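Periplasmic binding protein (Veillonella parvula, PDB 4MO9) probably captures a ligand, perhaps an iron chelate, in the periplasm for delivery to an ABC importer, and has trimethylamine oxide bound in its crystal. Local coordinates at residues A[22-27]-A[164-169]; A[62-67]-A[90-95]; A[107-112]-A[134-139]; A[183-188]-A[325-330]; A[215-220]-A[235-240]. All blocks are in the same frame, centred on the assembly; numbering follows the deposited sequence.

Contact 1: residues A[22-27]-A[164-169]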
# COMPACT_ATOMS: atom_id res chain seq x y z
N ILE A 22 27.27 -8.61 8.38
CA ILE A 22 25.94 -8.36 8.93
C ILE A 22 25.02 -9.55 8.69
O ILE A 22 24.81 -9.97 7.55
CB ILE A 22 25.31 -7.12 8.29
CG1 ILE A 22 26.26 -5.93 8.41
CG2 ILE A 22 23.96 -6.82 8.93
CD1 ILE A 22 25.85 -4.72 7.57
N GLU A 23 24.45 -10.09 9.77
CA GLU A 23 23.55 -11.22 9.63
C GLU A 23 22.11 -10.74 9.75
O GLU A 23 21.71 -10.19 10.78
CB GLU A 23 23.85 -12.30 10.67
CG GLU A 23 23.33 -13.68 10.29
CD GLU A 23 23.71 -14.76 11.30
OE1 GLU A 23 23.07 -14.83 12.37
OE2 GLU A 23 24.64 -15.54 11.01
N ILE A 24 21.34 -10.95 8.68
CA ILE A 24 19.96 -10.50 8.61
C ILE A 24 19.03 -11.71 8.57
O ILE A 24 19.32 -12.69 7.88
CB ILE A 24 19.75 -9.64 7.35
CG1 ILE A 24 20.60 -8.37 7.44
CG2 ILE A 24 18.27 -9.28 7.19
CD1 ILE A 24 21.21 -7.97 6.13
N THR A 25 17.94 -11.64 9.33
CA THR A 25 16.90 -12.66 9.24
C THR A 25 15.74 -12.07 8.46
O THR A 25 15.15 -11.07 8.88
CB THR A 25 16.43 -13.07 10.65
OG1 THR A 25 17.57 -13.51 11.42
CG2 THR A 25 15.44 -14.22 10.56
N ASP A 26 15.40 -12.69 7.33
CA ASP A 26 14.32 -12.12 6.52
C ASP A 26 12.95 -12.60 6.99
O ASP A 26 12.85 -13.36 7.97
CB ASP A 26 14.58 -12.23 5.00
CG ASP A 26 14.24 -13.60 4.39
OD1 ASP A 26 13.64 -14.48 5.06
OD2 ASP A 26 14.56 -13.79 3.19
N VAL A 27 11.89 -12.13 6.34
CA VAL A 27 10.53 -12.39 6.80
C VAL A 27 10.16 -13.88 6.74
O VAL A 27 9.21 -14.30 7.38
CB VAL A 27 9.52 -11.52 6.00
CG1 VAL A 27 9.14 -12.22 4.72
CG2 VAL A 27 8.26 -11.21 6.83
N ILE A 164 15.22 -4.67 6.30
CA ILE A 164 15.66 -3.64 5.35
C ILE A 164 16.60 -2.67 6.06
O ILE A 164 17.65 -2.30 5.52
CB ILE A 164 14.48 -2.88 4.73
CG1 ILE A 164 13.58 -3.85 3.94
CG2 ILE A 164 14.99 -1.77 3.82
CD1 ILE A 164 12.31 -3.21 3.38
N GLY A 165 16.24 -2.26 7.27
CA GLY A 165 17.10 -1.38 8.05
C GLY A 165 18.46 -1.99 8.35
O GLY A 165 19.50 -1.32 8.22
N LYS A 166 18.48 -3.26 8.77
CA LYS A 166 19.75 -3.87 9.13
C LYS A 166 20.63 -4.04 7.89
O LYS A 166 21.86 -3.86 7.95
CB LYS A 166 19.53 -5.22 9.84
CG LYS A 166 20.81 -5.79 10.45
CD LYS A 166 20.50 -6.94 11.41
CE LYS A 166 21.75 -7.34 12.19
NZ LYS A 166 21.47 -8.52 13.04
N ALA A 167 20.01 -4.37 6.76
CA ALA A 167 20.73 -4.49 5.49
C ALA A 167 21.41 -3.18 5.10
O ALA A 167 22.52 -3.18 4.54
CB ALA A 167 19.78 -4.95 4.40
N LEU A 168 20.75 -2.07 5.42
CA LEU A 168 21.24 -0.74 5.06
C LEU A 168 22.14 -0.11 6.12
O LEU A 168 22.66 0.99 5.91
CB LEU A 168 20.06 0.19 4.75
CG LEU A 168 19.39 -0.07 3.41
CD1 LEU A 168 18.12 0.77 3.24
CD2 LEU A 168 20.39 0.24 2.32
N GLY A 169 22.36 -0.80 7.24
CA GLY A 169 23.09 -0.19 8.35
C GLY A 169 22.33 0.93 9.05
O GLY A 169 22.94 1.86 9.57
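Lys166 and Ala167, on the last turn of helix 154-168, receive the strand 22-25, which runs nearly antiparallel to the helix at 167° with axes 8.4 Å apart. Lys166 comes first along the helix and carries most of the meeting. Its CG stands anti to the backbone N (chi1 -170°) and rests on the CG2 branch of Ile22 at 3.6 Å. The same CG touches CG1 of Ile24 on the other side of Glu23 in the sequence, and the lysine slides past both isoleucines in the opposite sense. From there the extended chain reaches the backbone, where NZ donates a hydrogen bond of 2.8 Å to the carbonyl O of Glu23, lying nearly along the C=O axis at 164°. Next comes Ala167, against which the tip of Ile24 closes: CD1 sits 3.6 Å from CA and 3.8 Å from CB of the alanine. Behind this pair lies Ile145 of strand 143-147, so Ile24 reaches inward to the parallel sheet of the N-terminal lobe. Gly169, with positive phi, is the first residue to leave helical geometry, in a Schellman motif. The strand itself pairs with 31-34 as a two-stranded antiparallel hairpin, and the contact lays this hairpin on the end of a helix that flanks the sheet. Chemically, the lysine serves two ends: its methylenes pack as an apolar arm, while its ammonium grips a peptide carbonyl instead of the carboxylate. Glu23 OE1 stays 6.5 Å from Lys166 NZ, so any attraction between those charges is probably modest.

Contact 2: residues A[62-67]-A[90-95]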
# COMPACT_ATOMS: atom_id res chain seq x y z
N ASP A 62 19.71 10.69 1.31
CA ASP A 62 20.76 9.80 0.81
C ASP A 62 20.21 8.61 0.04
O ASP A 62 20.97 7.73 -0.36
CB ASP A 62 21.64 9.30 1.96
CG ASP A 62 22.42 10.40 2.63
OD1 ASP A 62 22.87 11.34 1.92
OD2 ASP A 62 22.60 10.34 3.87
N THR A 63 18.89 8.57 -0.15
CA THR A 63 18.25 7.47 -0.86
C THR A 63 18.91 7.04 -2.18
O THR A 63 19.15 5.86 -2.39
CB THR A 63 16.73 7.73 -1.07
OG1 THR A 63 16.07 7.77 0.20
CG2 THR A 63 16.11 6.62 -1.90
N PRO A 64 19.21 8.00 -3.08
CA PRO A 64 19.79 7.56 -4.36
C PRO A 64 21.17 6.91 -4.22
O PRO A 64 21.57 6.13 -5.10
CB PRO A 64 19.92 8.87 -5.15
CG PRO A 64 18.95 9.81 -4.51
CD PRO A 64 19.00 9.46 -3.05
N LYS A 65 21.89 7.20 -3.14
CA LYS A 65 23.25 6.69 -2.94
C LYS A 65 23.33 5.18 -2.66
O LYS A 65 24.44 4.62 -2.62
CB LYS A 65 23.94 7.45 -1.82
CG LYS A 65 24.03 8.95 -2.02
CD LYS A 65 24.93 9.57 -0.96
CE LYS A 65 25.05 11.08 -1.13
NZ LYS A 65 23.77 11.78 -0.80
N VAL A 66 22.19 4.53 -2.46
CA VAL A 66 22.19 3.09 -2.18
C VAL A 66 21.45 2.26 -3.23
O VAL A 66 21.33 1.04 -3.09
CB VAL A 66 21.58 2.77 -0.79
CG1 VAL A 66 22.29 3.56 0.31
CG2 VAL A 66 20.09 3.07 -0.78
N ILE A 67 20.92 2.92 -4.26
CA ILE A 67 20.13 2.22 -5.27
C ILE A 67 20.92 2.06 -6.57
O ILE A 67 21.32 3.06 -7.17
CB ILE A 67 18.82 2.97 -5.58
CG1 ILE A 67 17.94 3.07 -4.32
CG2 ILE A 67 18.05 2.27 -6.71
CD1 ILE A 67 16.79 4.07 -4.46
N PRO A 90 15.68 14.67 -8.14
CA PRO A 90 15.87 14.37 -9.57
C PRO A 90 16.86 13.24 -9.86
O PRO A 90 16.80 12.64 -10.93
CB PRO A 90 16.40 15.70 -10.15
CG PRO A 90 16.87 16.50 -8.96
CD PRO A 90 15.98 16.07 -7.82
N GLU A 91 17.72 12.93 -8.90
CA GLU A 91 18.70 11.86 -9.10
C GLU A 91 18.04 10.50 -9.28
O GLU A 91 18.66 9.56 -9.77
CB GLU A 91 19.69 11.81 -7.94
CG GLU A 91 20.58 13.02 -7.81
CD GLU A 91 21.38 13.00 -6.53
OE1 GLU A 91 20.78 13.18 -5.45
OE2 GLU A 91 22.62 12.79 -6.61
N LEU A 92 16.78 10.39 -8.86
CA LEU A 92 16.06 9.13 -8.97
C LEU A 92 15.88 8.73 -10.43
O LEU A 92 15.90 7.54 -10.77
CB LEU A 92 14.68 9.22 -8.29
CG LEU A 92 14.62 9.24 -6.77
CD1 LEU A 92 13.18 9.36 -6.30
CD2 LEU A 92 15.27 7.97 -6.18
N ALA A 93 15.72 9.73 -11.30
CA ALA A 93 15.48 9.49 -12.72
C ALA A 93 16.77 9.22 -13.49
O ALA A 93 16.74 8.95 -14.69
CB ALA A 93 14.73 10.67 -13.33
N LYS A 94 17.91 9.29 -12.78
CA LYS A 94 19.22 9.03 -13.38
C LYS A 94 19.72 7.61 -13.09
O LYS A 94 20.71 7.17 -13.67
CB LYS A 94 20.26 10.03 -12.86
CG LYS A 94 20.03 11.49 -13.22
CD LYS A 94 21.22 12.31 -12.73
CE LYS A 94 21.00 13.81 -12.87
NZ LYS A 94 22.14 14.57 -12.27
N ILE A 95 19.05 6.90 -12.18
CA ILE A 95 19.45 5.55 -11.83
C ILE A 95 19.09 4.59 -12.97
O ILE A 95 17.97 4.64 -13.49
CB ILE A 95 18.77 5.08 -10.52
CG1 ILE A 95 19.11 6.03 -9.36
CG2 ILE A 95 19.16 3.65 -10.17
CD1 ILE A 95 18.25 5.81 -8.11
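Ile67 and Ile95 cross at about a right angle, each presenting a methyl-bearing branch to the other. The CD1 end of Ile95 reaches over the branched carbon of Ile67, 3.8 Å from its CG2, and touches CB as well. Its second branch, CG2, meets CG2 of Ile67 and lies 3.7 Å from the Ile67 carbonyl O, so both arms of Ile95 are engaged. In Ile95 the CG1 arm is anti to the carbonyl carbon (chi1 -59°), which leaves CG2 anti to the backbone N. Leu43 lies against Ile67 and Met70 against Ile95. Segment 62-67 is the loop that leads from helix 52-59 into strand 67-69, an outermost strand of the four-stranded parallel sheet, and 90-95 opens with a 3-10 turn, 90-93, after helix 79-88. The contact thus closes the far end of that helix back onto the start of the strand, within the alpha/beta lobe of a periplasmic binding protein. Farther out, the Pro64 ring and Glu91 also cross at about a right angle. The ring carbon CG of Pro64 stands 4.0 Å from Glu91 CB and 3.9 Å from OE1, the extended glutamate chain passing across the ring. Leu92 completes this patch more loosely, its CD2 4.4 Å from Pro64 CG, and its other neighbours include Phe85 of helix 79-88. On the outer side, Lys65 forms a salt bridge with Asp62, NZ to OD1 at 2.9 Å, reaching the oxygen on its anti side. Glu91 OE1 is 5.7 Å from the same NZ, close enough for a probably weak electrostatic pull.

Contact 3: residues A[107-112]-A[134-139]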
# COMPACT_ATOMS: atom_id res chain seq x y z
N ASN A 107 15.46 -8.70 -17.31
CA ASN A 107 16.62 -9.30 -17.96
C ASN A 107 17.68 -9.53 -16.89
O ASN A 107 18.29 -8.57 -16.42
CB ASN A 107 17.14 -8.38 -19.07
CG ASN A 107 18.31 -8.99 -19.85
OD1 ASN A 107 19.27 -9.48 -19.26
ND2 ASN A 107 18.22 -8.94 -21.17
N ALA A 108 17.88 -10.78 -16.51
CA ALA A 108 18.79 -11.11 -15.41
C ALA A 108 20.22 -10.63 -15.67
O ALA A 108 20.88 -10.11 -14.76
CB ALA A 108 18.77 -12.60 -15.14
N GLU A 109 20.70 -10.79 -16.90
CA GLU A 109 22.05 -10.37 -17.27
C GLU A 109 22.22 -8.85 -17.15
O GLU A 109 23.30 -8.37 -16.79
CB GLU A 109 22.39 -10.85 -18.69
CG GLU A 109 22.65 -12.36 -18.82
CD GLU A 109 21.38 -13.20 -18.68
OE1 GLU A 109 20.28 -12.69 -19.00
OE2 GLU A 109 21.48 -14.37 -18.24
N GLN A 110 21.17 -8.09 -17.47
CA GLN A 110 21.22 -6.63 -17.36
C GLN A 110 21.33 -6.22 -15.90
O GLN A 110 22.06 -5.28 -15.54
CB GLN A 110 19.99 -6.00 -18.01
CG GLN A 110 20.00 -4.47 -18.06
CD GLN A 110 19.23 -3.83 -16.91
OE1 GLN A 110 19.37 -2.63 -16.65
NE2 GLN A 110 18.40 -4.61 -16.23
N VAL A 111 20.63 -6.95 -15.04
CA VAL A 111 20.67 -6.66 -13.61
C VAL A 111 22.03 -7.02 -13.01
O VAL A 111 22.63 -6.21 -12.29
CB VAL A 111 19.57 -7.42 -12.86
CG1 VAL A 111 19.71 -7.18 -11.37
CG2 VAL A 111 18.20 -6.98 -13.37
N VAL A 112 22.52 -8.22 -13.31
CA VAL A 112 23.85 -8.67 -12.87
C VAL A 112 24.93 -7.66 -13.27
O VAL A 112 25.90 -7.44 -12.54
CB VAL A 112 24.20 -10.07 -13.44
CG1 VAL A 112 25.64 -10.46 -13.13
CG2 VAL A 112 23.24 -11.11 -12.88
N LYS A 134 16.37 -16.14 -9.44
CA LYS A 134 17.18 -16.34 -8.23
C LYS A 134 18.45 -17.16 -8.45
O LYS A 134 19.50 -16.81 -7.92
CB LYS A 134 16.36 -16.94 -7.07
CG LYS A 134 17.17 -17.02 -5.75
CD LYS A 134 16.30 -17.43 -4.53
CE LYS A 134 17.13 -17.43 -3.23
NZ LYS A 134 18.34 -18.30 -3.31
N ALA A 135 18.38 -18.23 -9.24
CA ALA A 135 19.59 -19.01 -9.52
C ALA A 135 20.65 -18.12 -10.15
O ALA A 135 21.85 -18.25 -9.85
CB ALA A 135 19.28 -20.20 -10.42
N LYS A 136 20.23 -17.20 -11.01
CA LYS A 136 21.17 -16.30 -11.67
C LYS A 136 21.71 -15.25 -10.71
O LYS A 136 22.89 -14.88 -10.77
CB LYS A 136 20.53 -15.66 -12.91
CG LYS A 136 20.30 -16.67 -14.04
CD LYS A 136 19.80 -15.99 -15.30
CE LYS A 136 19.59 -16.99 -16.42
NZ LYS A 136 18.99 -16.33 -17.61
N MSE A 137 20.85 -14.80 -9.79
CA MSE A 137 21.27 -13.85 -8.76
C MSE A 137 22.27 -14.53 -7.82
O MSE A 137 23.33 -13.95 -7.50
CB MSE A 137 20.06 -13.34 -7.98
CG MSE A 137 18.95 -12.66 -8.82
SE MSE A 137 19.57 -11.07 -9.77
CE MSE A 137 19.59 -11.85 -11.56
N ASP A 138 21.96 -15.76 -7.41
CA ASP A 138 22.86 -16.55 -6.56
C ASP A 138 24.23 -16.75 -7.23
O ASP A 138 25.29 -16.51 -6.63
CB ASP A 138 22.25 -17.93 -6.27
CG ASP A 138 21.04 -17.87 -5.33
OD1 ASP A 138 20.79 -16.81 -4.70
OD2 ASP A 138 20.33 -18.89 -5.21
N ALA A 139 24.21 -17.21 -8.48
CA ALA A 139 25.44 -17.42 -9.24
C ALA A 139 26.32 -16.17 -9.29
O ALA A 139 27.54 -16.27 -9.31
CB ALA A 139 25.12 -17.90 -10.64
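Helices 108-112 and 134-139 run in roughly the same direction, their axes 10.2 Å apart at a crossing angle of -28°. Where they come nearest, Ala108 offers its CB to two residues of the other helix: CD of Lys136 at 3.5 Å and the terminal CE of selenomethionine Met137 at 3.7 Å. Met137 is bent at chi2 and again at chi3 (107°), the latter setting CE toward Ala108, where it also meets CG2 of Val112. Its selenium faces CG1 of Val111 at a looser 4.2 Å, and Tyr129 of helix 123-132 also touches the Met137 side chain. On the exposed flank Lys136 stretches out, and NZ makes a salt bridge to OE2 of Glu109 at 3.2 Å, the oxygen accepting on its syn lone pair. The two chains cross obliquely, Glu109 being bent at chi2. At the start of helix 108-112, Asn107 is the N-cap: its OD1 accepts from Gln110 N at 3.0 Å, with the donor above the carbonyl plane. Strand 118-122 and helix 123-132 lie between the pair in the chain, and a buried alanine and selenomethionine edged by an outer salt bridge join two surface helices side by side in the alternating alpha/beta lobe of a periplasmic binding protein.

Contact 4: residues A[183-188]-A[325-330]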
# COMPACT_ATOMS: atom_id res chain seq x y z
N ASN A 183 2.93 1.37 17.37
CA ASN A 183 2.09 2.18 18.27
C ASN A 183 0.67 2.24 17.71
O ASN A 183 -0.31 2.09 18.45
CB ASN A 183 2.59 3.64 18.40
CG ASN A 183 3.98 3.77 19.02
OD1 ASN A 183 4.49 2.85 19.68
ND2 ASN A 183 4.60 4.94 18.81
N ARG A 184 0.57 2.47 16.41
CA ARG A 184 -0.73 2.81 15.81
C ARG A 184 -1.57 1.59 15.48
O ARG A 184 -2.78 1.56 15.76
CB ARG A 184 -0.51 3.67 14.57
CG ARG A 184 -0.00 5.06 14.94
CD ARG A 184 0.56 5.81 13.76
NE ARG A 184 0.78 7.20 14.12
CZ ARG A 184 1.81 7.63 14.84
NH1 ARG A 184 2.74 6.76 15.25
NH2 ARG A 184 1.93 8.91 15.14
N VAL A 185 -0.95 0.57 14.90
CA VAL A 185 -1.71 -0.61 14.52
C VAL A 185 -2.19 -1.38 15.76
O VAL A 185 -3.33 -1.87 15.78
CB VAL A 185 -0.94 -1.49 13.53
CG1 VAL A 185 -1.63 -2.84 13.33
CG2 VAL A 185 -0.82 -0.76 12.21
N THR A 186 -1.36 -1.45 16.80
CA THR A 186 -1.79 -2.14 18.03
C THR A 186 -2.92 -1.43 18.74
O THR A 186 -3.80 -2.09 19.30
CB THR A 186 -0.63 -2.43 19.02
OG1 THR A 186 -0.05 -1.19 19.46
CG2 THR A 186 0.44 -3.30 18.37
N ARG A 187 -2.92 -0.09 18.76
CA ARG A 187 -4.02 0.66 19.34
C ARG A 187 -5.32 0.27 18.64
O ARG A 187 -6.33 -0.03 19.29
CB ARG A 187 -3.81 2.18 19.22
CG ARG A 187 -4.94 3.03 19.80
CD ARG A 187 -4.73 4.54 19.58
NE ARG A 187 -3.62 5.07 20.38
CZ ARG A 187 -2.41 5.34 19.90
NH1 ARG A 187 -2.12 5.15 18.62
NH2 ARG A 187 -1.47 5.81 20.73
N VAL A 188 -5.29 0.25 17.31
CA VAL A 188 -6.45 -0.14 16.51
C VAL A 188 -6.89 -1.58 16.78
O VAL A 188 -8.06 -1.82 17.13
CB VAL A 188 -6.19 0.03 14.99
CG1 VAL A 188 -7.31 -0.62 14.17
CG2 VAL A 188 -6.04 1.51 14.63
N ALA A 325 -1.85 4.06 8.69
CA ALA A 325 -2.89 5.06 8.45
C ALA A 325 -4.17 4.43 7.91
O ALA A 325 -5.28 4.94 8.15
CB ALA A 325 -2.39 6.14 7.50
N VAL A 326 -4.04 3.34 7.16
CA VAL A 326 -5.22 2.66 6.61
C VAL A 326 -5.95 1.92 7.72
O VAL A 326 -7.18 1.94 7.79
CB VAL A 326 -4.84 1.66 5.51
CG1 VAL A 326 -6.08 0.94 5.01
CG2 VAL A 326 -4.16 2.39 4.36
N PHE A 327 -5.19 1.25 8.59
CA PHE A 327 -5.78 0.58 9.76
C PHE A 327 -6.59 1.59 10.57
O PHE A 327 -7.72 1.31 10.97
CB PHE A 327 -4.68 -0.05 10.64
CG PHE A 327 -4.20 -1.40 10.18
CD1 PHE A 327 -3.18 -1.50 9.23
CD2 PHE A 327 -4.72 -2.57 10.73
CE1 PHE A 327 -2.71 -2.75 8.82
CE2 PHE A 327 -4.25 -3.84 10.32
CZ PHE A 327 -3.23 -3.92 9.36
N GLU A 328 -6.01 2.76 10.80
CA GLU A 328 -6.69 3.82 11.55
C GLU A 328 -7.93 4.35 10.83
O GLU A 328 -8.98 4.55 11.45
CB GLU A 328 -5.72 4.97 11.84
CG GLU A 328 -4.60 4.62 12.82
CD GLU A 328 -3.76 5.84 13.16
OE1 GLU A 328 -3.63 6.73 12.29
OE2 GLU A 328 -3.26 5.93 14.31
N TYR A 329 -7.80 4.57 9.53
CA TYR A 329 -8.93 5.11 8.75
C TYR A 329 -10.12 4.16 8.75
O TYR A 329 -11.27 4.58 8.88
CB TYR A 329 -8.51 5.38 7.31
CG TYR A 329 -9.59 6.07 6.50
CD1 TYR A 329 -10.27 5.41 5.49
CD2 TYR A 329 -9.94 7.39 6.77
CE1 TYR A 329 -11.27 6.05 4.75
CE2 TYR A 329 -10.93 8.04 6.04
CZ TYR A 329 -11.59 7.36 5.04
OH TYR A 329 -12.58 8.02 4.32
N LEU A 330 -9.85 2.86 8.59
CA LEU A 330 -10.95 1.89 8.55
C LEU A 330 -11.63 1.80 9.91
O LEU A 330 -12.86 1.84 9.99
CB LEU A 330 -10.44 0.52 8.11
CG LEU A 330 -10.02 0.39 6.65
CD1 LEU A 330 -9.28 -0.93 6.45
CD2 LEU A 330 -11.24 0.47 5.73
O HOH W 1 -3.72 4.36 16.31
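The Phe327 ring receives Val185 over one face: CG1 lies 4.1 Å from the ring centroid, 14° off the normal, a CH-pi contact, while CG2 of the same valine rests near CD1 and CG. Leu227 and Met230 of helix 224-230 also touch this ring. The Arg187 guanidinium is met in plane at its edge by a water, which accepts from NH1 and donates to Arg184 O and to Glu328 OE2, the last at 2.6 Å. This water joins the helices where no direct hydrogen bond does. OE2 packs against the arginine methylenes, 3.4 Å from Arg184 CG, with the guanidinium and carboxylate planes 50° apart. Both groups also have partners outside: Arg184 NH1 donates to Phe180 O, and the other carboxylate oxygen, Glu328 OE1, bonds with Thr347 OG1. Val188 packs beside them, its CG2 3.9 Å from Glu328 CG and its CG1 near the Phe327 carbonyl O. The helix axes lie 9.0 Å apart and cross at 28°. Helix 171-194 packs here on helix 324-334 of the C-terminal lobe and appears to be the long helix that joins the lobes, the hallmark of TroA-like binding proteins.

Contact 5: residues A[215-220]-A[235-240]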
# COMPACT_ATOMS: atom_id res chain seq x y z
N GLY A 215 -15.99 -1.63 -10.28
CA GLY A 215 -14.63 -2.09 -10.11
C GLY A 215 -14.64 -3.35 -9.27
O GLY A 215 -15.71 -3.87 -8.93
N ASN A 216 -13.45 -3.85 -8.93
CA ASN A 216 -13.35 -5.06 -8.11
C ASN A 216 -13.83 -4.85 -6.69
O ASN A 216 -13.58 -3.79 -6.09
CB ASN A 216 -11.89 -5.55 -8.07
CG ASN A 216 -11.44 -6.13 -9.39
OD1 ASN A 216 -12.24 -6.63 -10.18
ND2 ASN A 216 -10.14 -6.08 -9.64
N SER A 217 -14.52 -5.85 -6.14
CA SER A 217 -14.82 -5.87 -4.71
C SER A 217 -13.93 -6.92 -4.09
O SER A 217 -12.96 -7.35 -4.71
CB SER A 217 -16.30 -6.17 -4.44
OG SER A 217 -16.60 -5.92 -3.07
N PHE A 218 -14.24 -7.34 -2.86
CA PHE A 218 -13.30 -8.17 -2.11
C PHE A 218 -13.96 -9.27 -1.27
O PHE A 218 -15.11 -9.11 -0.84
CB PHE A 218 -12.45 -7.29 -1.18
CG PHE A 218 -11.62 -6.26 -1.91
CD1 PHE A 218 -12.15 -5.01 -2.21
CD2 PHE A 218 -10.32 -6.54 -2.29
CE1 PHE A 218 -11.38 -4.05 -2.88
CE2 PHE A 218 -9.54 -5.59 -2.95
CZ PHE A 218 -10.09 -4.35 -3.25
N SER A 219 -13.24 -10.37 -1.03
CA SER A 219 -13.65 -11.35 -0.03
C SER A 219 -13.34 -10.76 1.34
O SER A 219 -12.83 -9.64 1.42
CB SER A 219 -12.83 -12.63 -0.18
OG SER A 219 -11.50 -12.39 0.28
N GLY A 220 -13.63 -11.50 2.41
CA GLY A 220 -13.36 -11.01 3.75
C GLY A 220 -11.93 -11.22 4.21
O GLY A 220 -11.54 -10.74 5.29
N VAL A 235 -17.85 -7.43 6.02
CA VAL A 235 -17.72 -7.24 4.57
C VAL A 235 -18.85 -7.96 3.81
O VAL A 235 -18.86 -9.19 3.73
CB VAL A 235 -16.34 -7.73 4.08
CG1 VAL A 235 -16.20 -7.51 2.58
CG2 VAL A 235 -15.22 -7.00 4.83
N ILE A 236 -19.79 -7.20 3.23
CA ILE A 236 -20.99 -7.83 2.66
C ILE A 236 -20.69 -8.82 1.52
O ILE A 236 -21.50 -9.70 1.22
CB ILE A 236 -22.04 -6.78 2.16
CG1 ILE A 236 -21.57 -6.06 0.89
CG2 ILE A 236 -22.41 -5.80 3.28
CD1 ILE A 236 -22.69 -5.25 0.19
N THR A 237 -19.53 -8.66 0.90
CA THR A 237 -19.13 -9.51 -0.23
C THR A 237 -18.27 -10.71 0.19
O THR A 237 -17.86 -11.49 -0.67
CB THR A 237 -18.35 -8.69 -1.29
OG1 THR A 237 -17.39 -7.85 -0.63
CG2 THR A 237 -19.29 -7.83 -2.12
N LYS A 238 -18.00 -10.85 1.48
CA LYS A 238 -17.08 -11.88 1.99
C LYS A 238 -17.34 -13.32 1.49
O LYS A 238 -16.40 -14.10 1.33
CB LYS A 238 -17.00 -11.86 3.52
CG LYS A 238 -18.25 -12.38 4.23
CD LYS A 238 -18.30 -11.94 5.69
CE LYS A 238 -19.60 -12.41 6.35
NZ LYS A 238 -19.94 -11.65 7.58
N ASP A 239 -18.61 -13.65 1.24
CA ASP A 239 -18.97 -15.00 0.79
C ASP A 239 -19.14 -15.12 -0.73
O ASP A 239 -19.05 -16.22 -1.28
CB ASP A 239 -20.26 -15.47 1.47
CG ASP A 239 -20.06 -15.82 2.93
OD1 ASP A 239 -18.99 -16.36 3.27
OD2 ASP A 239 -20.99 -15.56 3.72
N ALA A 240 -19.39 -14.00 -1.40
CA ALA A 240 -19.75 -14.02 -2.82
C ALA A 240 -18.55 -13.80 -3.76
O ALA A 240 -18.58 -14.22 -4.92
CB ALA A 240 -20.85 -13.00 -3.11
O HOH W 2 -14.02 -14.35 2.71
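Thr237 and Phe218 form the tight part of the contact: OG1 of Thr237 donates to Phe218 O at 2.6 Å, in the carbonyl plane with a C=O...donor angle of 154°. The hydroxyl gets there because chi1 of 44° sets OG1 between the backbone N and the carbonyl carbon. Its methyl CG2 meanwhile lies 3.4 Å from OG of Ser217, a hydroxyl whose stronger partner is Leu204 O. CG1 of Val235 makes a van der Waals contact with Phe218 O at 3.9 Å. A type I turn from Val235 to Lys238 brings these residues round, closed by Lys238 N to Val235 O. Toward the exposed end the backbone of Gly220 lies close against CA and CB of Lys238, and the polar link is a water that accepts from Gly220 N and donates to Lys238 O at 2.8 Å. The lysine chain leads away, its NZ in a salt bridge with Asp234. Around the contact, Ser217 packs on Tyr203 of strand 201-206, Val235 on Ala228 and Thr229 of helix 224-230, and Thr237 on Phe251 of helix 249-255, so the two loops meet beside the edge strand 234-235 of the C-terminal lobe's mixed sheet.

The five contacts divide between the two lobes and the helix joining them. Contacts 1, 2 and 3 belong to the N-terminal lobe, contact 5 to the C-terminal one, and contact 4 engages the connecting helix. Contacts 2, 4 and 5 are largely buried, while 1 and 3 are partly so, and each of those sends a lysine to an oxygen, a peptide carbonyl in 1 and a carboxylate in 3. Neither 2 nor 4 has a direct hydrogen bond across it; a water bridges 4, and another adds to a threonine-carbonyl bond in 5. Contacts 1 and 2 touch through Leu168 and Val66; helices 154-168 and 171-194, consecutive in sequence, lead from contact 1 to contact 4.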